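Local coordinates for protein frutapin (Artocarpus altilis, PDB 5KRP) that probably binds carbohydrates as a jacalin-related lectin of breadfruit, working as an assembly of four identical chains, at residues A[5-10]-A[145-150]; A[19-24]-A[41-46]; A[29-34]-A[65-70]; A[82-87]-A[119-124]. All coordinates share one frame; numbering follows the deposited sequence.

Interaction 1: residues A[5-10]-A[145-150]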
# COMPACT_ATOMS: atom_id res chain seq x y z
N THR A 5 -7.31 0.32 -3.95
CA THR A 5 -6.56 -0.90 -3.82
C THR A 5 -6.20 -1.34 -5.25
O THR A 5 -6.78 -0.93 -6.28
CB THR A 5 -7.42 -2.00 -3.15
OG1 THR A 5 -8.64 -2.07 -3.86
CG2 THR A 5 -7.69 -1.68 -1.66
N ILE A 6 -5.25 -2.23 -5.30
CA ILE A 6 -4.91 -2.98 -6.52
C ILE A 6 -6.12 -3.78 -6.94
O ILE A 6 -6.80 -4.40 -6.10
CB ILE A 6 -3.69 -3.86 -6.25
CG1 ILE A 6 -2.48 -2.91 -6.19
CG2 ILE A 6 -3.50 -4.93 -7.33
CD1 ILE A 6 -1.34 -3.53 -5.48
N THR A 7 -6.42 -3.74 -8.25
CA THR A 7 -7.54 -4.48 -8.80
C THR A 7 -7.04 -5.28 -10.04
O THR A 7 -6.46 -4.70 -10.98
CB THR A 7 -8.72 -3.55 -9.19
OG1 THR A 7 -9.07 -2.70 -8.08
CG2 THR A 7 -9.88 -4.30 -9.71
N VAL A 8 -7.21 -6.58 -9.97
CA VAL A 8 -6.88 -7.46 -11.04
C VAL A 8 -8.13 -8.19 -11.58
O VAL A 8 -9.18 -8.29 -10.93
CB VAL A 8 -5.78 -8.47 -10.65
CG1 VAL A 8 -4.47 -7.70 -10.38
CG2 VAL A 8 -6.15 -9.29 -9.42
N GLY A 9 -7.96 -8.69 -12.81
CA GLY A 9 -9.14 -9.11 -13.59
C GLY A 9 -9.81 -7.84 -14.14
O GLY A 9 -9.15 -6.78 -14.35
N PRO A 10 -11.10 -7.93 -14.52
CA PRO A 10 -11.94 -9.14 -14.37
C PRO A 10 -11.57 -10.24 -15.36
O PRO A 10 -10.89 -10.01 -16.39
CB PRO A 10 -13.38 -8.58 -14.68
CG PRO A 10 -13.29 -7.12 -14.40
CD PRO A 10 -11.91 -6.74 -14.83
N GLY A 145 -13.75 -9.91 -10.77
CA GLY A 145 -12.42 -9.33 -10.52
C GLY A 145 -12.18 -9.17 -9.02
O GLY A 145 -13.09 -9.32 -8.25
N VAL A 146 -10.94 -8.87 -8.64
CA VAL A 146 -10.57 -8.90 -7.23
C VAL A 146 -9.73 -7.72 -6.85
O VAL A 146 -8.79 -7.33 -7.53
CB VAL A 146 -9.96 -10.24 -6.71
CG1 VAL A 146 -10.90 -11.41 -6.98
CG2 VAL A 146 -8.60 -10.52 -7.30
N HIS A 147 -10.10 -7.14 -5.69
CA HIS A 147 -9.30 -6.09 -5.07
C HIS A 147 -8.34 -6.73 -4.06
O HIS A 147 -8.78 -7.59 -3.27
CB HIS A 147 -10.21 -5.13 -4.30
CG HIS A 147 -11.20 -4.39 -5.16
ND1 HIS A 147 -10.81 -3.53 -6.18
CD2 HIS A 147 -12.56 -4.34 -5.13
CE1 HIS A 147 -11.89 -2.99 -6.74
NE2 HIS A 147 -12.96 -3.48 -6.13
N MET A 148 -7.08 -6.26 -4.02
CA MET A 148 -6.09 -6.83 -3.10
C MET A 148 -5.43 -5.75 -2.25
O MET A 148 -5.20 -4.62 -2.73
CB MET A 148 -5.00 -7.60 -3.88
CG MET A 148 -5.60 -8.71 -4.77
SD MET A 148 -4.33 -9.64 -5.66
CE MET A 148 -3.59 -10.37 -4.20
N ALA A 149 -5.02 -6.14 -1.05
CA ALA A 149 -4.26 -5.23 -0.18
C ALA A 149 -3.20 -5.97 0.63
O ALA A 149 -3.23 -7.15 0.66
CB ALA A 149 -5.15 -4.44 0.72
N LEU A 150 -2.24 -5.20 1.19
CA LEU A 150 -0.95 -5.54 1.97
C LEU A 150 0.50 -5.54 1.34
O LEU A 150 1.26 -4.56 1.24
CB LEU A 150 -1.12 -6.80 2.74
CG LEU A 150 -1.76 -6.69 4.09
CD1 LEU A 150 -2.83 -5.66 4.14
CD2 LEU A 150 -2.25 -8.09 4.37
OXT LEU A 150 1.10 -6.59 0.96
O HOH W 1 -3.71 -2.33 -2.71
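I6 and V8 pair with M148 and V146, joining the outermost strand, within this chain, of one sheet of the beta-prism, the jacalin-like lectin fold, to the last strand of the chain. The strands run antiparallel at 151°. V8 N gives its hydrogen to V146 O at 3.0 Å, and V146 N returns one to V8 O; the I6-M148 pair is bonded differently. M148 N donates to I6 O at 2.8 Å, but a water takes the place of the other direct bond, accepting from I6 N and donating to M148 O at 2.7 Å. I6 O also receives the CA-H of H147.

Between these pairs sits T7 with H147, side by side on the opposite face of the sheet from V8 and M148. T7 OG1 lies anti to its own carbonyl carbon (chi1 -52°), which sets it at the ring edge, in plane with the imidazole. The far nitrogen, NE2, is hydrogen-bonded to D20, so both ring nitrogens are gripped and the ring's rotation is fixed. T5 OG1 finds its partner in S23 OG, while T5 O accepts from N127 of the second subunit. T7 pairs with a strand of that same subunit, so the sheet runs on across the interface.

On the other face V8, V146 and M148 pack toward strand 119-125; V8 CG2 stands 4.2 Å from M148 SD. The peptide bond before P10 is cis, and P10 CA comes within 3.9 Å of G145 CA. T7 OG1 and H147 ND1 are hydrogen-bonded at 2.7 Å, and either could be the donor.

Interaction 2: residues A[19-24]-A[41-46]; sequences WDDGSY and FSVIYD
The backbones of W19-Y24, which leaves strand 17-20 of one sheet, and F41-D46, in strand 38-47 of another, head in nearly the same direction, 21° apart, closing from 11.0 Å between the CA atoms of W19 and F41 to 6.4 Å between those of Y24 and D46. Y24 and Y45 form an offset stack, centroids 4.0 Å apart and planes at 9°, with Y24 CD1 over the centre of the Y45 ring. V43 CG1 covers the opposite face of that ring, so Y45 is clamped flat. Y45 OH donates to D21 OD2 at 2.6 Å, meeting the anti lone pair of that oxygen, with the carboxylate turned 84° from the ring. D21 OD2 takes a second hydrogen from a water that in turn accepts from V43 N. D21 O accepts from Y24 OH at 2.7 Å. D20 OD1 accepts from G22 N, an Asx turn. At the other end W19 CH2 touches F41 CD1 at 3.8 Å. These groups form a buried seam between two sheets of the beta-prism: F133 of strand 127-137 gives its N-H to Y45 OH and meets F41 edge-to-face, while V43 and Y45 rest on I27 of strand 26-34.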
# COMPACT_ATOMS: atom_id res chain seq x y z
N TRP A 19 -20.95 -4.07 -11.37
CA TRP A 19 -20.99 -3.85 -9.91
C TRP A 19 -19.60 -3.90 -9.36
O TRP A 19 -18.68 -4.49 -9.95
CB TRP A 19 -21.88 -4.85 -9.18
CG TRP A 19 -21.58 -6.31 -9.38
CD1 TRP A 19 -22.16 -7.13 -10.28
CD2 TRP A 19 -20.66 -7.15 -8.62
NE1 TRP A 19 -21.67 -8.39 -10.17
CE2 TRP A 19 -20.72 -8.43 -9.18
CE3 TRP A 19 -19.74 -6.91 -7.55
CZ2 TRP A 19 -19.96 -9.52 -8.68
CZ3 TRP A 19 -19.03 -7.95 -7.04
CH2 TRP A 19 -19.10 -9.24 -7.60
N ASP A 20 -19.45 -3.23 -8.22
CA ASP A 20 -18.17 -3.16 -7.52
C ASP A 20 -18.40 -3.02 -6.04
O ASP A 20 -18.95 -2.02 -5.64
CB ASP A 20 -17.28 -2.07 -8.09
CG ASP A 20 -15.88 -2.07 -7.48
OD1 ASP A 20 -15.57 -2.83 -6.52
OD2 ASP A 20 -14.98 -1.49 -8.13
N ASP A 21 -18.12 -4.09 -5.24
CA ASP A 21 -18.36 -4.03 -3.80
C ASP A 21 -17.41 -3.06 -3.10
O ASP A 21 -17.69 -2.61 -2.00
CB ASP A 21 -18.25 -5.39 -3.13
CG ASP A 21 -19.39 -6.37 -3.49
OD1 ASP A 21 -20.45 -5.89 -3.94
OD2 ASP A 21 -19.19 -7.58 -3.19
N GLY A 22 -16.32 -2.69 -3.76
CA GLY A 22 -15.29 -1.89 -3.12
C GLY A 22 -14.42 -2.74 -2.19
O GLY A 22 -14.37 -3.98 -2.37
N SER A 23 -13.70 -2.10 -1.24
CA SER A 23 -12.67 -2.76 -0.48
C SER A 23 -12.95 -2.68 1.00
O SER A 23 -13.53 -1.70 1.46
CB SER A 23 -11.28 -2.15 -0.80
OG SER A 23 -10.94 -2.48 -2.20
N TYR A 24 -12.47 -3.69 1.68
CA TYR A 24 -12.74 -3.95 3.14
C TYR A 24 -11.43 -4.47 3.77
O TYR A 24 -10.29 -4.20 3.26
CB TYR A 24 -13.94 -4.96 3.30
CG TYR A 24 -15.17 -4.53 2.54
CD1 TYR A 24 -15.28 -4.79 1.20
CD2 TYR A 24 -16.19 -3.82 3.17
CE1 TYR A 24 -16.39 -4.35 0.48
CE2 TYR A 24 -17.33 -3.41 2.45
CZ TYR A 24 -17.42 -3.66 1.11
OH TYR A 24 -18.56 -3.22 0.43
N PHE A 41 -23.62 -14.26 -6.69
CA PHE A 41 -22.37 -14.07 -6.01
C PHE A 41 -22.56 -12.91 -5.05
O PHE A 41 -22.83 -11.77 -5.44
CB PHE A 41 -21.23 -13.79 -7.02
CG PHE A 41 -19.85 -13.76 -6.37
CD1 PHE A 41 -19.38 -12.59 -5.79
CD2 PHE A 41 -19.07 -14.89 -6.30
CE1 PHE A 41 -18.06 -12.56 -5.24
CE2 PHE A 41 -17.82 -14.88 -5.71
CZ PHE A 41 -17.33 -13.74 -5.18
N SER A 42 -22.36 -13.19 -3.79
CA SER A 42 -22.39 -12.13 -2.76
C SER A 42 -21.46 -12.49 -1.60
O SER A 42 -21.17 -13.66 -1.37
CB SER A 42 -23.83 -11.90 -2.24
OG SER A 42 -24.83 -11.88 -3.29
N VAL A 43 -21.03 -11.48 -0.85
CA VAL A 43 -19.97 -11.71 0.16
C VAL A 43 -20.33 -10.99 1.47
O VAL A 43 -20.86 -9.92 1.48
CB VAL A 43 -18.64 -11.10 -0.38
CG1 VAL A 43 -17.45 -11.36 0.58
CG2 VAL A 43 -18.36 -11.61 -1.79
N ILE A 44 -20.05 -11.65 2.57
CA ILE A 44 -20.00 -11.00 3.88
C ILE A 44 -18.51 -10.72 4.13
O ILE A 44 -17.71 -11.63 4.34
CB ILE A 44 -20.64 -11.85 4.99
CG1 ILE A 44 -22.17 -11.83 4.86
CG2 ILE A 44 -20.30 -11.34 6.38
CD1 ILE A 44 -22.82 -12.97 5.59
N TYR A 45 -18.16 -9.44 4.03
CA TYR A 45 -16.77 -9.00 4.29
C TYR A 45 -16.48 -8.89 5.80
O TYR A 45 -17.42 -8.80 6.62
CB TYR A 45 -16.58 -7.68 3.64
CG TYR A 45 -16.67 -7.75 2.13
CD1 TYR A 45 -15.61 -8.24 1.37
CD2 TYR A 45 -17.83 -7.40 1.47
CE1 TYR A 45 -15.70 -8.38 0.01
CE2 TYR A 45 -17.92 -7.51 0.05
CZ TYR A 45 -16.85 -7.99 -0.66
OH TYR A 45 -16.91 -8.12 -2.06
N ASP A 46 -15.19 -8.82 6.16
CA ASP A 46 -14.78 -8.23 7.44
C ASP A 46 -14.53 -6.79 7.22
O ASP A 46 -13.80 -6.42 6.25
CB ASP A 46 -13.53 -8.85 8.00
CG ASP A 46 -13.25 -8.33 9.45
OD1 ASP A 46 -14.08 -8.72 10.36
OD2 ASP A 46 -12.32 -7.49 9.54
O HOH W 2 -21.40 -8.89 -2.20

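Interaction 3: residues A[29-34]-A[65-70]; sequences IIELSY and NVKIEL
I29 meets K67, I68 and E69 across an antiparallel strand pair. I29 CB stands 3.7 Å from I68 O, and CG2 is closer to the same oxygen while also touching K67 CG at 3.8 Å. CG1, anti to its carbonyl carbon (chi1 -63°), runs alongside E69 and lies 4.0 Å from E69 CG. The tip, CD1, ends 4.0 Å from K67 CE, so a branched aliphatic chain lies against the methylenes of two charged residues. Those two form a long salt bridge, K67 NZ to E69 OE1 at 3.8 Å.

Two hydrogen-bonded pairs join the backbones: I30 with I68, where I68 N reaches I30 O at 2.7 Å, and L32 with V66. On the face opposite I29 the side chains are apolar. L32 CD1 presses to 3.4 Å from V66 CG1, tighter than usual for two carbons, and Y34 brings its ring edge to V66.

Strand 64-69 is outermost in its sheet within the chain, and 26-34 has 38-47 on its other flank. I30, L32 and I68 pack on F102 of strand 95-104, and L32, V66 and I68 on Y113 of strand 109-114, where two sheets of the prism meet.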
# COMPACT_ATOMS: atom_id res chain seq x y z
N ILE A 29 -17.44 -14.70 4.54
CA ILE A 29 -18.32 -15.69 3.85
C ILE A 29 -18.49 -15.29 2.42
O ILE A 29 -18.79 -14.12 2.09
CB ILE A 29 -19.72 -15.79 4.52
CG1 ILE A 29 -19.61 -16.31 5.97
CG2 ILE A 29 -20.74 -16.65 3.71
CD1 ILE A 29 -20.82 -15.99 6.85
N ILE A 30 -18.47 -16.33 1.58
CA ILE A 30 -18.83 -16.18 0.15
C ILE A 30 -20.06 -17.05 -0.14
O ILE A 30 -20.05 -18.20 0.23
CB ILE A 30 -17.68 -16.58 -0.79
CG1 ILE A 30 -16.49 -15.64 -0.57
CG2 ILE A 30 -18.13 -16.48 -2.25
CD1 ILE A 30 -15.20 -16.14 -1.18
N GLU A 31 -21.11 -16.46 -0.73
CA GLU A 31 -22.32 -17.23 -1.14
C GLU A 31 -22.47 -17.15 -2.65
O GLU A 31 -22.43 -16.07 -3.22
CB GLU A 31 -23.57 -16.62 -0.49
CG GLU A 31 -23.55 -16.68 1.03
CD GLU A 31 -24.82 -16.10 1.66
OE1 GLU A 31 -25.92 -16.69 1.42
OE2 GLU A 31 -24.72 -15.08 2.40
N LEU A 32 -22.60 -18.29 -3.31
CA LEU A 32 -22.79 -18.25 -4.70
C LEU A 32 -23.84 -19.29 -5.09
O LEU A 32 -24.18 -20.15 -4.27
CB LEU A 32 -21.46 -18.46 -5.41
CG LEU A 32 -20.67 -19.70 -5.17
CD1 LEU A 32 -21.17 -20.83 -6.11
CD2 LEU A 32 -19.21 -19.48 -5.46
N SER A 33 -24.38 -19.12 -6.31
CA SER A 33 -25.23 -20.20 -6.92
C SER A 33 -24.60 -20.67 -8.22
O SER A 33 -23.79 -19.95 -8.85
CB SER A 33 -26.66 -19.74 -7.13
OG SER A 33 -26.75 -18.85 -8.21
N TYR A 34 -24.86 -21.94 -8.56
CA TYR A 34 -24.29 -22.53 -9.73
C TYR A 34 -25.18 -23.67 -10.30
O TYR A 34 -25.99 -24.26 -9.55
CB TYR A 34 -22.94 -23.14 -9.48
CG TYR A 34 -22.94 -24.30 -8.51
CD1 TYR A 34 -22.94 -24.09 -7.12
CD2 TYR A 34 -22.94 -25.64 -9.00
CE1 TYR A 34 -22.95 -25.18 -6.22
CE2 TYR A 34 -22.98 -26.73 -8.11
CZ TYR A 34 -22.94 -26.48 -6.73
OH TYR A 34 -22.96 -27.51 -5.83
N ASN A 65 -27.47 -23.39 -4.35
CA ASN A 65 -26.85 -22.28 -3.58
C ASN A 65 -25.83 -22.91 -2.65
O ASN A 65 -26.04 -24.05 -2.14
CB ASN A 65 -27.90 -21.45 -2.84
CG ASN A 65 -28.53 -20.36 -3.75
OD1 ASN A 65 -27.99 -19.26 -3.88
ND2 ASN A 65 -29.67 -20.68 -4.41
N VAL A 66 -24.68 -22.22 -2.47
CA VAL A 66 -23.66 -22.71 -1.56
C VAL A 66 -23.06 -21.57 -0.71
O VAL A 66 -23.00 -20.43 -1.16
CB VAL A 66 -22.57 -23.45 -2.31
CG1 VAL A 66 -21.77 -22.54 -3.20
CG2 VAL A 66 -21.63 -24.21 -1.35
N LYS A 67 -22.72 -21.89 0.53
CA LYS A 67 -22.17 -20.92 1.46
C LYS A 67 -20.76 -21.39 1.85
O LYS A 67 -20.57 -22.51 2.37
CB LYS A 67 -23.09 -20.83 2.66
CG LYS A 67 -22.67 -19.97 3.79
CD LYS A 67 -23.74 -20.00 4.90
CE LYS A 67 -23.32 -19.03 6.02
NZ LYS A 67 -24.07 -19.11 7.31
N ILE A 68 -19.76 -20.53 1.62
CA ILE A 68 -18.37 -20.83 1.93
C ILE A 68 -18.03 -19.99 3.17
O ILE A 68 -18.06 -18.74 3.10
CB ILE A 68 -17.48 -20.44 0.74
CG1 ILE A 68 -17.88 -21.28 -0.47
CG2 ILE A 68 -15.98 -20.53 1.05
CD1 ILE A 68 -17.34 -20.77 -1.74
N GLU A 69 -17.80 -20.63 4.30
CA GLU A 69 -17.57 -19.95 5.54
C GLU A 69 -16.10 -20.12 5.94
O GLU A 69 -15.67 -21.22 6.26
CB GLU A 69 -18.52 -20.50 6.60
CG GLU A 69 -18.47 -19.67 7.88
CD GLU A 69 -19.70 -19.80 8.78
OE1 GLU A 69 -20.71 -20.48 8.40
OE2 GLU A 69 -19.61 -19.14 9.85
N LEU A 70 -15.29 -19.06 5.87
CA LEU A 70 -13.86 -19.16 6.20
C LEU A 70 -13.70 -18.93 7.71
O LEU A 70 -14.47 -18.18 8.35
CB LEU A 70 -13.08 -18.08 5.44
CG LEU A 70 -13.24 -18.14 3.91
CD1 LEU A 70 -12.55 -16.99 3.16
CD2 LEU A 70 -12.72 -19.42 3.34

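Interaction 4: residues A[82-87]-A[119-124]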
# COMPACT_ATOMS: atom_id res chain seq x y z
N GLY A 82 -10.83 -20.53 -11.93
CA GLY A 82 -12.03 -21.05 -12.59
C GLY A 82 -11.96 -21.10 -14.10
O GLY A 82 -10.86 -21.07 -14.70
N TYR A 83 -13.12 -21.09 -14.73
CA TYR A 83 -13.24 -21.21 -16.19
C TYR A 83 -14.20 -20.18 -16.74
O TYR A 83 -15.23 -19.94 -16.13
CB TYR A 83 -13.71 -22.64 -16.55
CG TYR A 83 -12.66 -23.68 -16.43
CD1 TYR A 83 -12.31 -24.21 -15.21
CD2 TYR A 83 -11.96 -24.13 -17.57
CE1 TYR A 83 -11.31 -25.17 -15.11
CE2 TYR A 83 -10.93 -25.05 -17.49
CZ TYR A 83 -10.65 -25.59 -16.23
OH TYR A 83 -9.64 -26.50 -16.03
N THR A 84 -13.87 -19.59 -17.89
CA THR A 84 -14.79 -18.68 -18.58
C THR A 84 -15.07 -19.26 -20.03
O THR A 84 -14.20 -19.86 -20.65
CB THR A 84 -14.28 -17.21 -18.69
OG1 THR A 84 -13.08 -17.18 -19.40
CG2 THR A 84 -13.99 -16.68 -17.34
N ALA A 85 -16.29 -19.02 -20.51
CA ALA A 85 -16.71 -19.48 -21.85
C ALA A 85 -18.07 -18.95 -22.22
O ALA A 85 -18.82 -18.62 -21.36
CB ALA A 85 -16.79 -21.00 -21.89
N PRO A 86 -18.38 -18.88 -23.53
CA PRO A 86 -19.69 -18.47 -24.01
C PRO A 86 -20.77 -19.39 -23.44
O PRO A 86 -20.50 -20.56 -23.06
CB PRO A 86 -19.59 -18.63 -25.52
CG PRO A 86 -18.17 -18.55 -25.81
CD PRO A 86 -17.45 -19.13 -24.63
N PHE A 87 -21.91 -18.76 -23.25
CA PHE A 87 -23.04 -19.47 -22.76
C PHE A 87 -23.99 -19.47 -23.95
O PHE A 87 -24.50 -18.40 -24.38
CB PHE A 87 -23.63 -18.80 -21.55
CG PHE A 87 -24.48 -19.73 -20.74
CD1 PHE A 87 -23.87 -20.73 -19.97
CD2 PHE A 87 -25.89 -19.66 -20.76
CE1 PHE A 87 -24.63 -21.61 -19.21
CE2 PHE A 87 -26.65 -20.54 -19.98
CZ PHE A 87 -26.02 -21.52 -19.21
N THR A 119 -11.98 -21.54 -20.93
CA THR A 119 -10.66 -21.01 -20.66
C THR A 119 -10.41 -20.92 -19.16
O THR A 119 -11.11 -20.22 -18.46
CB THR A 119 -10.53 -19.64 -21.27
OG1 THR A 119 -10.75 -19.77 -22.68
CG2 THR A 119 -9.10 -19.06 -21.10
N TYR A 120 -9.46 -21.68 -18.69
CA TYR A 120 -9.04 -21.65 -17.26
C TYR A 120 -8.38 -20.35 -16.89
O TYR A 120 -7.73 -19.76 -17.73
CB TYR A 120 -8.10 -22.85 -17.01
CG TYR A 120 -7.43 -22.92 -15.64
CD1 TYR A 120 -8.14 -23.22 -14.51
CD2 TYR A 120 -6.05 -22.74 -15.52
CE1 TYR A 120 -7.53 -23.36 -13.28
CE2 TYR A 120 -5.40 -22.88 -14.29
CZ TYR A 120 -6.15 -23.20 -13.18
OH TYR A 120 -5.57 -23.33 -11.94
N PHE A 121 -8.70 -19.79 -15.74
CA PHE A 121 -7.92 -18.64 -15.20
C PHE A 121 -7.49 -18.99 -13.80
O PHE A 121 -8.18 -19.77 -13.15
CB PHE A 121 -8.64 -17.31 -15.27
CG PHE A 121 -9.81 -17.19 -14.31
CD1 PHE A 121 -11.03 -17.72 -14.66
CD2 PHE A 121 -9.65 -16.63 -13.06
CE1 PHE A 121 -12.13 -17.60 -13.78
CE2 PHE A 121 -10.74 -16.54 -12.19
CZ PHE A 121 -11.97 -17.04 -12.54
N ASN A 122 -6.40 -18.36 -13.33
CA ASN A 122 -5.93 -18.65 -11.95
C ASN A 122 -5.08 -17.49 -11.45
O ASN A 122 -4.15 -17.02 -12.15
CB ASN A 122 -5.17 -19.98 -12.05
CG ASN A 122 -4.09 -20.18 -11.05
OD1 ASN A 122 -4.33 -20.24 -9.87
ND2 ASN A 122 -2.90 -20.45 -11.55
N LEU A 123 -5.45 -17.05 -10.26
CA LEU A 123 -4.80 -16.00 -9.51
C LEU A 123 -4.19 -16.62 -8.20
O LEU A 123 -4.91 -16.75 -7.18
CB LEU A 123 -5.76 -14.89 -9.14
CG LEU A 123 -5.13 -13.72 -8.35
CD1 LEU A 123 -4.24 -12.89 -9.29
CD2 LEU A 123 -6.27 -12.93 -7.74
N PRO A 124 -2.92 -17.00 -8.26
CA PRO A 124 -2.22 -17.54 -7.06
C PRO A 124 -1.63 -16.35 -6.33
O PRO A 124 -0.88 -15.58 -6.89
CB PRO A 124 -1.15 -18.45 -7.63
CG PRO A 124 -1.07 -18.12 -9.08
CD PRO A 124 -2.04 -17.03 -9.43
O HOH W 3 -10.63 -17.35 -18.18
O HOH W 4 -13.24 -19.60 -23.83
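G82 and F121 form the heart of this antiparallel pairing of strands 77-86 and 119-125, neighbours in one sheet of the beta-prism, with 119-125 outermost within this chain. G82 N donates to F121 O, and F121 N comes back to G82 O at 2.7 Å. F121 CG stands between its own backbone N and carbonyl carbon (chi1 70°), which swings the phenyl ring across to the glycine: G82 N lies 3.6 Å above the ring plane, over its centre, and F121 CD1 reaches 3.4 Å from G82 O. Glycine has no side chain, so the ring can lie on its backbone.

T119 N donates to T84 O at 2.8 Å with an N-H...O angle of 172°, and T84 N reaches T119 O. One water joins T84 OG1 to T119 O; another meets T119 OG1 at 2.7 Å and T84 O only weakly. On the reverse face Y120 CB sits over the Y83 ring in a CH-pi contact, 4.0 Å from its centroid. T119 and Y120 also pack against Y120 and T119 of the second subunit.

The chemistry is divided: an aromatic ring seals the buried glycine end, hydroxyls and water the more exposed threonine end.

Each strand pair belongs to a different sheet of the beta-prism: interaction 1 to strands 6-12, 141-149, 127-137 and 17-20, interaction 3 to 50-53, 38-47, 26-34 and 64-69, interaction 4 to 109-114, 95-104, 77-86 and 119-125. Interaction 2 bridges the first two sheets. It touches interaction 1, centres about 12 Å apart, through H147 to D20, and interaction 3, about 13 Å away, through backbone bonds of S42 and I44. Interaction 4, about 17 Å from interaction 1, meets it at L123, and both reach the second subunit. Interaction 1 spans nearly the whole chain, enclosing the others; 2 and 3 interleave, and 4 follows. Chain closure, core and subunit interface are thereby connected.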